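Local coordinates for protein alpha-fucosidase GH29 (Fusarium graminearum, PDB 4PSR) that hydrolyses alpha-L-fucosides as a family GH29 glycoside hydrolase, probably releasing the alpha-1,6-linked fucose from the reducing-end N-acetylglucosamine of glycoprotein glycans, at residues A37-Q42 and P345-V350; P49-E54 and F180-K185; S131-K136 and R212-H217. All coordinates share one frame; numbering follows the deposited sequence.

Interaction 1: A37-Q42 and P345-V350; sequences AFTTAQ and PMANGV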
loop_
_atom_site.group_PDB
_atom_site.type_symbol
_atom_site.label_atom_id
_atom_site.label_comp_id
_atom_site.label_asym_id
_atom_site.label_seq_id
_atom_site.Cartn_x
_atom_site.Cartn_y
_atom_site.Cartn_z
ATOM N N ALA A 37 1.961 20.983 9.376
ATOM C CA ALA A 37 2.353 22.357 9.114
ATOM C C ALA A 37 2.622 22.581 7.626
ATOM O O ALA A 37 2.497 23.692 7.146
ATOM C CB ALA A 37 3.574 22.744 9.928
ATOM N N PHE A 38 2.936 21.516 6.896
ATOM C CA PHE A 38 3.122 21.618 5.444
ATOM C C PHE A 38 1.812 21.917 4.735
ATOM O O PHE A 38 1.818 22.349 3.578
ATOM C CB PHE A 38 3.752 20.342 4.866
ATOM C CG PHE A 38 3.070 19.065 5.304
ATOM C CD1 PHE A 38 1.862 18.654 4.722
ATOM C CD2 PHE A 38 3.610 18.301 6.320
ATOM C CE1 PHE A 38 1.217 17.502 5.168
ATOM C CE2 PHE A 38 2.966 17.129 6.760
ATOM C CZ PHE A 38 1.766 16.759 6.184
ATOM N N THR A 39 0.678 21.729 5.419
ATOM C CA THR A 39 -0.622 22.029 4.850
ATOM C C THR A 39 -0.984 23.529 4.976
ATOM O O THR A 39 -1.909 24.001 4.318
ATOM C CB THR A 39 -1.734 21.179 5.543
ATOM O OG1 THR A 39 -1.311 19.806 5.633
ATOM C CG2 THR A 39 -3.053 21.267 4.799
ATOM N N THR A 40 -0.299 24.240 5.869
ATOM C CA THR A 40 -0.705 25.601 6.223
ATOM C C THR A 40 -0.889 26.519 4.999
ATOM O O THR A 40 -1.903 27.219 4.893
ATOM C CB THR A 40 0.270 26.246 7.208
ATOM O OG1 THR A 40 0.587 25.332 8.272
ATOM C CG2 THR A 40 -0.341 27.501 7.812
ATOM N N ALA A 41 0.055 26.472 4.057
ATOM C CA ALA A 41 -0.040 27.331 2.867
ATOM C C ALA A 41 -1.175 26.934 1.918
ATOM O O ALA A 41 -1.657 27.738 1.120
ATOM C CB ALA A 41 1.259 27.325 2.137
ATOM N N GLN A 42 -1.630 25.686 2.017
ATOM C CA GLN A 42 -2.669 25.157 1.135
ATOM C C GLN A 42 -2.368 25.486 -0.327
ATOM O O GLN A 42 -3.253 25.858 -1.091
ATOM C CB GLN A 42 -4.079 25.651 1.541
ATOM C CG GLN A 42 -4.429 25.216 2.999
ATOM C CD GLN A 42 -5.833 25.530 3.454
ATOM O OE1 GLN A 42 -6.414 24.763 4.223
ATOM N NE2 GLN A 42 -6.394 26.621 2.977
ATOM N N PRO A 345 -7.112 16.468 4.963
ATOM C CA PRO A 345 -7.824 17.530 5.690
ATOM C C PRO A 345 -7.240 18.913 5.384
ATOM O O PRO A 345 -6.034 19.059 5.135
ATOM C CB PRO A 345 -7.603 17.159 7.164
ATOM C CG PRO A 345 -7.174 15.699 7.156
ATOM C CD PRO A 345 -6.429 15.524 5.856
ATOM N N MET A 346 -8.082 19.932 5.443
ATOM C CA MET A 346 -7.633 21.313 5.335
ATOM C C MET A 346 -6.772 21.708 6.515
ATOM O O MET A 346 -6.727 21.011 7.532
ATOM C CB MET A 346 -8.839 22.249 5.238
ATOM C CG MET A 346 -9.752 21.871 4.114
ATOM S SD MET A 346 -10.973 23.164 3.667
ATOM C CE MET A 346 -11.787 23.448 5.206
ATOM N N ALA A 347 -6.027 22.802 6.376
ATOM C CA ALA A 347 -5.129 23.227 7.432
ATOM C C ALA A 347 -5.818 23.390 8.789
ATOM O O ALA A 347 -5.223 23.132 9.831
ATOM C CB ALA A 347 -4.395 24.528 7.048
ATOM N N ASN A 348 -7.078 23.803 8.747
ATOM C CA ASN A 348 -7.872 24.000 9.971
ATOM C C ASN A 348 -8.403 22.704 10.585
ATOM O O ASN A 348 -9.023 22.737 11.640
ATOM C CB ASN A 348 -9.018 24.995 9.728
ATOM C CG ASN A 348 -10.086 24.468 8.792
ATOM O OD1 ASN A 348 -10.012 23.340 8.292
ATOM N ND2 ASN A 348 -11.129 25.273 8.580
ATOM N N GLY A 349 -8.201 21.561 9.926
ATOM C CA GLY A 349 -8.611 20.271 10.453
ATOM C C GLY A 349 -9.900 19.738 9.895
ATOM O O GLY A 349 -10.312 18.645 10.268
ATOM N N VAL A 350 -10.560 20.487 9.022
ATOM C CA VAL A 350 -11.812 20.055 8.400
ATOM C C VAL A 350 -11.553 19.083 7.259
ATOM O O VAL A 350 -10.676 19.338 6.422
ATOM C CB VAL A 350 -12.533 21.260 7.839
ATOM C CG1 VAL A 350 -13.677 20.859 6.926
ATOM C CG2 VAL A 350 -13.039 22.139 9.007
HETATM O O HOH W 1 -7.958 25.614 6.454
#

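Interaction 2: P49-E54 and F180-K185; sequences PRNMYE and FQWAPK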
loop_
_atom_site.group_PDB
_atom_site.type_symbol
_atom_site.label_atom_id
_atom_site.label_comp_id
_atom_site.label_asym_id
_atom_site.label_seq_id
_atom_site.Cartn_x
_atom_site.Cartn_y
_atom_site.Cartn_z
ATOM N N PRO A 49 7.072 23.220 1.744
ATOM C CA PRO A 49 8.187 23.685 2.581
ATOM C C PRO A 49 9.537 23.660 1.872
ATOM O O PRO A 49 10.414 24.480 2.206
ATOM C CB PRO A 49 8.178 22.705 3.768
ATOM C CG PRO A 49 6.784 22.128 3.797
ATOM C CD PRO A 49 6.321 22.106 2.373
ATOM N N ARG A 50 9.736 22.686 0.981
ATOM C CA ARG A 50 10.960 22.601 0.169
ATOM C C ARG A 50 10.919 23.614 -0.976
ATOM O O ARG A 50 11.886 24.380 -1.190
ATOM C CB ARG A 50 11.067 21.192 -0.402
ATOM C CG ARG A 50 11.870 21.053 -1.723
ATOM C CD ARG A 50 11.983 19.582 -2.090
ATOM N NE ARG A 50 12.689 19.329 -3.357
ATOM C CZ ARG A 50 14.008 19.294 -3.450
ATOM N NH1 ARG A 50 14.768 19.559 -2.409
ATOM N NH2 ARG A 50 14.571 19.000 -4.613
ATOM N N ASN A 51 9.826 23.629 -1.725
ATOM C CA ASN A 51 9.791 24.404 -2.967
ATOM C C ASN A 51 9.621 25.910 -2.758
ATOM O O ASN A 51 9.946 26.673 -3.662
ATOM C CB ASN A 51 8.717 23.865 -3.920
ATOM C CG ASN A 51 8.973 22.442 -4.351
ATOM O OD1 ASN A 51 8.199 21.540 -4.027
ATOM N ND2 ASN A 51 10.055 22.219 -5.102
ATOM N N MET A 52 9.128 26.356 -1.608
ATOM C CA MET A 52 9.006 27.780 -1.334
ATOM C C MET A 52 10.381 28.471 -1.419
ATOM O O MET A 52 10.447 29.690 -1.622
ATOM C CB MET A 52 8.359 28.033 0.043
ATOM C CG MET A 52 9.133 27.450 1.227
ATOM S SD MET A 52 8.513 27.993 2.839
ATOM C CE MET A 52 9.362 29.571 3.019
ATOM N N TYR A 53 11.448 27.713 -1.219
ATOM C CA TYR A 53 12.812 28.244 -1.277
ATOM C C TYR A 53 13.479 28.052 -2.644
ATOM O O TYR A 53 14.555 28.589 -2.876
ATOM C CB TYR A 53 13.682 27.543 -0.261
ATOM C CG TYR A 53 13.341 27.711 1.198
ATOM C CD1 TYR A 53 13.711 28.843 1.899
ATOM C CD2 TYR A 53 12.717 26.677 1.905
ATOM C CE1 TYR A 53 13.457 28.970 3.258
ATOM C CE2 TYR A 53 12.479 26.787 3.263
ATOM C CZ TYR A 53 12.843 27.933 3.934
ATOM O OH TYR A 53 12.618 28.041 5.306
ATOM N N GLU A 54 12.887 27.252 -3.513
ATOM C CA GLU A 54 13.554 26.847 -4.755
ATOM C C GLU A 54 13.717 28.062 -5.678
ATOM O O GLU A 54 12.777 28.791 -5.892
ATOM C CB GLU A 54 12.739 25.769 -5.463
ATOM C CG GLU A 54 13.399 25.191 -6.709
ATOM C CD GLU A 54 12.514 24.198 -7.411
ATOM O OE1 GLU A 54 11.378 23.971 -6.939
ATOM O OE2 GLU A 54 12.958 23.630 -8.431
ATOM N N PHE A 180 15.360 20.201 2.275
ATOM C CA PHE A 180 15.512 21.624 2.554
ATOM C C PHE A 180 16.809 22.199 1.933
ATOM O O PHE A 180 17.371 23.156 2.433
ATOM C CB PHE A 180 15.499 21.857 4.063
ATOM C CG PHE A 180 14.113 21.868 4.691
ATOM C CD1 PHE A 180 13.141 22.736 4.233
ATOM C CD2 PHE A 180 13.830 21.059 5.807
ATOM C CE1 PHE A 180 11.877 22.802 4.837
ATOM C CE2 PHE A 180 12.548 21.147 6.425
ATOM C CZ PHE A 180 11.607 22.004 5.946
ATOM N N GLN A 181 17.241 21.644 0.811
ATOM C CA GLN A 181 18.527 22.076 0.215
ATOM C C GLN A 181 18.570 23.567 -0.130
ATOM O O GLN A 181 19.661 24.152 -0.156
ATOM C CB GLN A 181 18.837 21.244 -1.042
ATOM C CG GLN A 181 17.936 21.480 -2.221
ATOM C CD GLN A 181 18.253 20.535 -3.340
ATOM O OE1 GLN A 181 17.558 19.562 -3.577
ATOM N NE2 GLN A 181 19.333 20.833 -4.064
ATOM N N TRP A 182 17.423 24.173 -0.420
ATOM C CA TRP A 182 17.386 25.585 -0.825
ATOM C C TRP A 182 17.146 26.583 0.323
ATOM O O TRP A 182 17.110 27.802 0.088
ATOM C CB TRP A 182 16.375 25.810 -1.945
ATOM C CG TRP A 182 16.680 24.994 -3.195
ATOM C CD1 TRP A 182 17.859 25.026 -3.913
ATOM C CD2 TRP A 182 15.845 24.034 -3.855
ATOM N NE1 TRP A 182 17.794 24.162 -4.977
ATOM C CE2 TRP A 182 16.568 23.543 -4.975
ATOM C CE3 TRP A 182 14.563 23.543 -3.623
ATOM C CZ2 TRP A 182 16.048 22.579 -5.854
ATOM C CZ3 TRP A 182 14.036 22.575 -4.521
ATOM C CH2 TRP A 182 14.798 22.094 -5.606
ATOM N N ALA A 183 16.924 26.078 1.541
ATOM C CA ALA A 183 16.769 26.970 2.691
ATOM C C ALA A 183 18.092 27.650 3.010
ATOM O O ALA A 183 19.138 27.026 2.872
ATOM C CB ALA A 183 16.267 26.209 3.921
ATOM N N PRO A 184 18.047 28.912 3.477
ATOM C CA PRO A 184 19.299 29.561 3.879
ATOM C C PRO A 184 19.999 28.784 4.985
ATOM O O PRO A 184 19.362 28.183 5.865
ATOM C CB PRO A 184 18.829 30.912 4.416
ATOM C CG PRO A 184 17.484 31.152 3.817
ATOM C CD PRO A 184 16.874 29.791 3.632
ATOM N N LYS A 185 21.321 28.809 4.977
ATOM C CA LYS A 185 22.069 28.288 6.089
ATOM C C LYS A 185 21.792 29.120 7.312
ATOM O O LYS A 185 21.618 30.348 7.224
ATOM C CB LYS A 185 23.567 28.343 5.782
ATOM C CG LYS A 185 23.964 27.502 4.607
ATOM C CD LYS A 185 23.439 26.072 4.733
ATOM C CE LYS A 185 23.720 25.234 3.504
ATOM N NZ LYS A 185 22.986 23.944 3.599
HETATM O O HOH W 2 14.517 23.344 -0.090
HETATM O O HOH W 3 17.607 29.269 -2.729
#

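Interaction 3: S131-K136 and R212-H217; sequences SMWDSK and REMLDH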
loop_
_atom_site.group_PDB
_atom_site.type_symbol
_atom_site.label_atom_id
_atom_site.label_comp_id
_atom_site.label_asym_id
_atom_site.label_seq_id
_atom_site.Cartn_x
_atom_site.Cartn_y
_atom_site.Cartn_z
ATOM N N SER A 131 7.762 17.151 14.141
ATOM C CA SER A 131 7.266 15.908 14.744
ATOM C C SER A 131 5.920 16.188 15.379
ATOM O O SER A 131 5.852 17.080 16.192
ATOM C CB SER A 131 8.207 15.412 15.831
ATOM O OG SER A 131 9.524 15.199 15.335
ATOM N N MET A 132 4.858 15.452 15.050
ATOM C CA MET A 132 3.521 15.835 15.510
ATOM C C MET A 132 3.061 15.127 16.785
ATOM O O MET A 132 1.858 15.189 17.132
ATOM C CB MET A 132 2.523 15.759 14.373
ATOM C CG MET A 132 2.718 16.982 13.459
ATOM S SD MET A 132 1.547 17.057 12.086
ATOM C CE MET A 132 2.315 15.872 10.951
ATOM N N TRP A 133 3.995 14.543 17.521
ATOM C CA TRP A 133 3.743 14.049 18.889
ATOM C C TRP A 133 4.477 14.974 19.885
ATOM O O TRP A 133 5.237 15.868 19.491
ATOM C CB TRP A 133 4.162 12.580 19.057
ATOM C CG TRP A 133 5.625 12.342 18.871
ATOM C CD1 TRP A 133 6.558 12.231 19.862
ATOM C CD2 TRP A 133 6.340 12.184 17.626
ATOM N NE1 TRP A 133 7.800 12.028 19.318
ATOM C CE2 TRP A 133 7.699 12.017 17.950
ATOM C CE3 TRP A 133 5.965 12.210 16.268
ATOM C CZ2 TRP A 133 8.685 11.835 16.980
ATOM C CZ3 TRP A 133 6.949 12.055 15.298
ATOM C CH2 TRP A 133 8.296 11.858 15.663
ATOM N N ASP A 134 4.234 14.773 21.177
ATOM C CA ASP A 134 4.919 15.512 22.232
ATOM C C ASP A 134 6.333 14.978 22.318
ATOM O O ASP A 134 6.570 13.949 22.951
ATOM C CB ASP A 134 4.194 15.275 23.560
ATOM C CG ASP A 134 4.659 16.207 24.641
ATOM O OD1 ASP A 134 5.665 16.905 24.431
ATOM O OD2 ASP A 134 4.001 16.244 25.698
ATOM N N SER A 135 7.277 15.650 21.670
ATOM C CA SER A 135 8.636 15.139 21.497
ATOM C C SER A 135 9.649 15.873 22.367
ATOM O O SER A 135 9.682 17.116 22.386
ATOM C CB SER A 135 9.039 15.267 20.028
ATOM O OG SER A 135 10.384 14.898 19.820
ATOM N N LYS A 136 10.441 15.107 23.109
ATOM C CA LYS A 136 11.592 15.648 23.841
ATOM C C LYS A 136 12.783 15.799 22.905
ATOM O O LYS A 136 13.556 16.743 23.033
ATOM C CB LYS A 136 11.946 14.776 25.047
ATOM C CG LYS A 136 10.797 14.699 26.057
ATOM C CD LYS A 136 11.044 13.720 27.194
ATOM C CE LYS A 136 9.767 13.502 28.008
ATOM N NZ LYS A 136 8.629 13.003 27.176
ATOM N N ARG A 212 12.138 5.912 17.842
ATOM C CA ARG A 212 12.089 5.280 19.155
ATOM C C ARG A 212 11.075 5.961 20.079
ATOM O O ARG A 212 10.269 5.301 20.745
ATOM C CB ARG A 212 13.480 5.296 19.795
ATOM C CG ARG A 212 13.465 4.972 21.284
ATOM C CD ARG A 212 14.829 4.580 21.820
ATOM N NE ARG A 212 15.781 5.662 21.630
ATOM C CZ ARG A 212 17.016 5.678 22.112
ATOM N NH1 ARG A 212 17.795 6.719 21.866
ATOM N NH2 ARG A 212 17.474 4.658 22.822
ATOM N N GLU A 213 11.127 7.283 20.115
ATOM C CA GLU A 213 10.265 8.080 20.991
ATOM C C GLU A 213 8.820 7.919 20.532
ATOM O O GLU A 213 7.909 7.675 21.338
ATOM C CB GLU A 213 10.681 9.543 20.952
ATOM C CG GLU A 213 9.976 10.445 21.969
ATOM C CD GLU A 213 10.447 11.862 21.807
ATOM O OE1 GLU A 213 10.203 12.414 20.710
ATOM O OE2 GLU A 213 11.171 12.402 22.694
ATOM N N MET A 214 8.582 8.037 19.223
ATOM C CA MET A 214 7.231 7.922 18.697
ATOM C C MET A 214 6.675 6.534 18.979
ATOM O O MET A 214 5.519 6.381 19.394
ATOM C CB MET A 214 7.208 8.224 17.175
ATOM C CG MET A 214 5.846 7.955 16.477
ATOM S SD MET A 214 5.554 6.217 16.087
ATOM C CE MET A 214 6.796 5.963 14.813
ATOM N N LEU A 215 7.469 5.492 18.784
ATOM C CA LEU A 215 6.879 4.155 18.833
ATOM C C LEU A 215 6.636 3.698 20.280
ATOM O O LEU A 215 5.677 2.962 20.536
ATOM C CB LEU A 215 7.685 3.158 18.000
ATOM C CG LEU A 215 9.037 2.632 18.502
ATOM C CD1 LEU A 215 8.847 1.455 19.469
ATOM C CD2 LEU A 215 9.950 2.230 17.343
ATOM N N ASP A 216 7.464 4.161 21.212
ATOM C CA ASP A 216 7.193 3.918 22.621
ATOM C C ASP A 216 5.975 4.722 23.096
ATOM O O ASP A 216 5.258 4.294 24.007
ATOM C CB ASP A 216 8.418 4.253 23.489
ATOM C CG ASP A 216 9.544 3.214 23.403
ATOM O OD1 ASP A 216 9.293 2.021 23.106
ATOM O OD2 ASP A 216 10.685 3.610 23.695
ATOM N N HIS A 217 5.715 5.858 22.454
ATOM C CA HIS A 217 4.618 6.764 22.840
ATOM C C HIS A 217 3.248 6.249 22.417
ATOM O O HIS A 217 2.281 6.385 23.160
ATOM C CB HIS A 217 4.886 8.131 22.185
ATOM C CG HIS A 217 4.013 9.257 22.651
ATOM N ND1 HIS A 217 3.903 9.628 23.976
ATOM C CD2 HIS A 217 3.323 10.182 21.943
ATOM C CE1 HIS A 217 3.138 10.704 24.063
ATOM N NE2 HIS A 217 2.767 11.057 22.843
#

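Interaction 1: A37-Q42 and P345-V350
Q42 sets CG anti to its own carbonyl carbon and then runs on extended, with CD anti (chi2 -174°), which carries the amide across to A347; T39 turns CG2 anti to its backbone N and against the same residue. The two segments are loops at the C-terminal ends of the first and last strands of the TIM barrel, 29-33 and 337-343, which are neighbours where the barrel closes. A347 N donates to Q42 OE1 at 2.9 Å, nearly straight at 164°. One residue on, N348 N reaches the same oxygen through a water, which lies 2.8 Å from Q42 OE1. A single amide oxygen therefore collects two successive N-H groups from the type I turn M346-G349, one directly and one by way of solvent. A347 CB pushes into the other loop, 3.9 Å from T40 CA. Beside it the methyl of T39 covers the peptide links of 345-347, while the hydroxyl is occupied elsewhere, with S312 OG and G36 N. Just past the turn, the N348 side chain forms an Asx turn: V350 N bonds to N348 OD1 at 3.0 Å, coming from above the amide plane.

Interaction 2: P49-E54 and F180-K185
R50 and Q181 supply the direct hydrogen bonds. The arginine meets the amide end-on, with R50 NH1 at 3.0 Å and R50 NH2 at 3.2 Å from Q181 OE1, so both nitrogens grip one oxygen that lies in the guanidinium plane. R50 NH1 also binds F179 O, and Q181 NE2 is held by S237 OG, so each planar group has a second partner. Water adds a bridge, accepting from W182 N and donating to R50 O.

Flat faces come second. W182 is sandwiched: E54 CG sits 3.5 Å from the centroid of its six-membered ring, a CH-pi contact, while Q181 CG covers the opposite face. The extended E54 chain runs alongside the indole with its carboxylate parallel to the ring, and N51 ND2 donates to E54 OE1 from above that carboxylate. W182 CZ3 also lies over the centre of the R50 guanidinium, the two planes 32° apart.

The contact joins the excursions that follow the first and third strands of the TIM barrel, 29-33 and 165-170, and the R50 side chain is about 8 Å from the bound fucose.

Apolar packing centres on Y53. With CG anti to the carbonyl carbon (chi1 -64°), the ring is carried toward A183, whose CA lies over one face, 3.8 Å from the centroid, with M52 CE over the other. P184 CD touches Y53 CE1 at 3.5 Å, and the phenol hydroxyl is tied to Y75 N. F180 turns its ring edge to P49 O, with F180 CE1 3.4 Å away; that oxygen is buried without a polar partner in the model.

Interaction 3: S131-K136 and R212-H217
A carboxylate that accepts several hydrogen bonds, E213, and a buried tryptophan, W133, join a loop to a helix: residues 131-136 follow strand 119-125 of the barrel and lie against helix 200-218. The E213 chain is extended, with CG anti to the backbone N (chi1 -172°), and ends among the backbone and side chains of the loop. S135 OG donates at 2.6 Å to the syn lone pair of E213 OE1, and W133 NE1 donates at 2.8 Å to the same atom from the anti side, with the oxygen close to the indole plane. E213 OE2 takes K136 N at 2.8 Å from above the carboxylate plane, and V137 N as well. Four donors round one carboxylate would be expected to stabilise its charged form. S135 OG in turn bonds to N138 N, which ties this site to the next part of the loop.

The indole is packed on both faces. M214 CB stands over the six-membered ring, 3.8 Å from its centroid and 9° off the normal, while S131 CB covers the opposite face. H217 CD2 touches W133 CB at 3.8 Å; the H217 ring is oblique to the indole and H217 NE2 bonds to D150 OD2. W133 and M214 both touch M170 of strand 165-170. The loop leaves the C-terminal end of strand 119-125, just past the fucose neighbours H126 and H127, and helix 200-218 packs outside the strands, as in a TIM barrel.

In the fold
From the N terminus, the chain leaves the first barrel strand, 29-33, and enters 37-42, which waits some 300 residues for 345-350 after the last strand; interaction 1 thus closes the longest loop of the three and joins the barrel's first and last units. Soon after comes 49-54, paired in interaction 2 with 180-185 beyond the third strand. Residues 131-136, after the second strand, begin interaction 3, completed by helix 200-218 ahead of the fourth. Interactions 2 and 3 therefore cross along the chain, and both fall within the span of interaction 1. In space interactions 1 and 2 touch, F38 CB lying 3.7 Å from P49 CG, whereas interaction 3 touches neither.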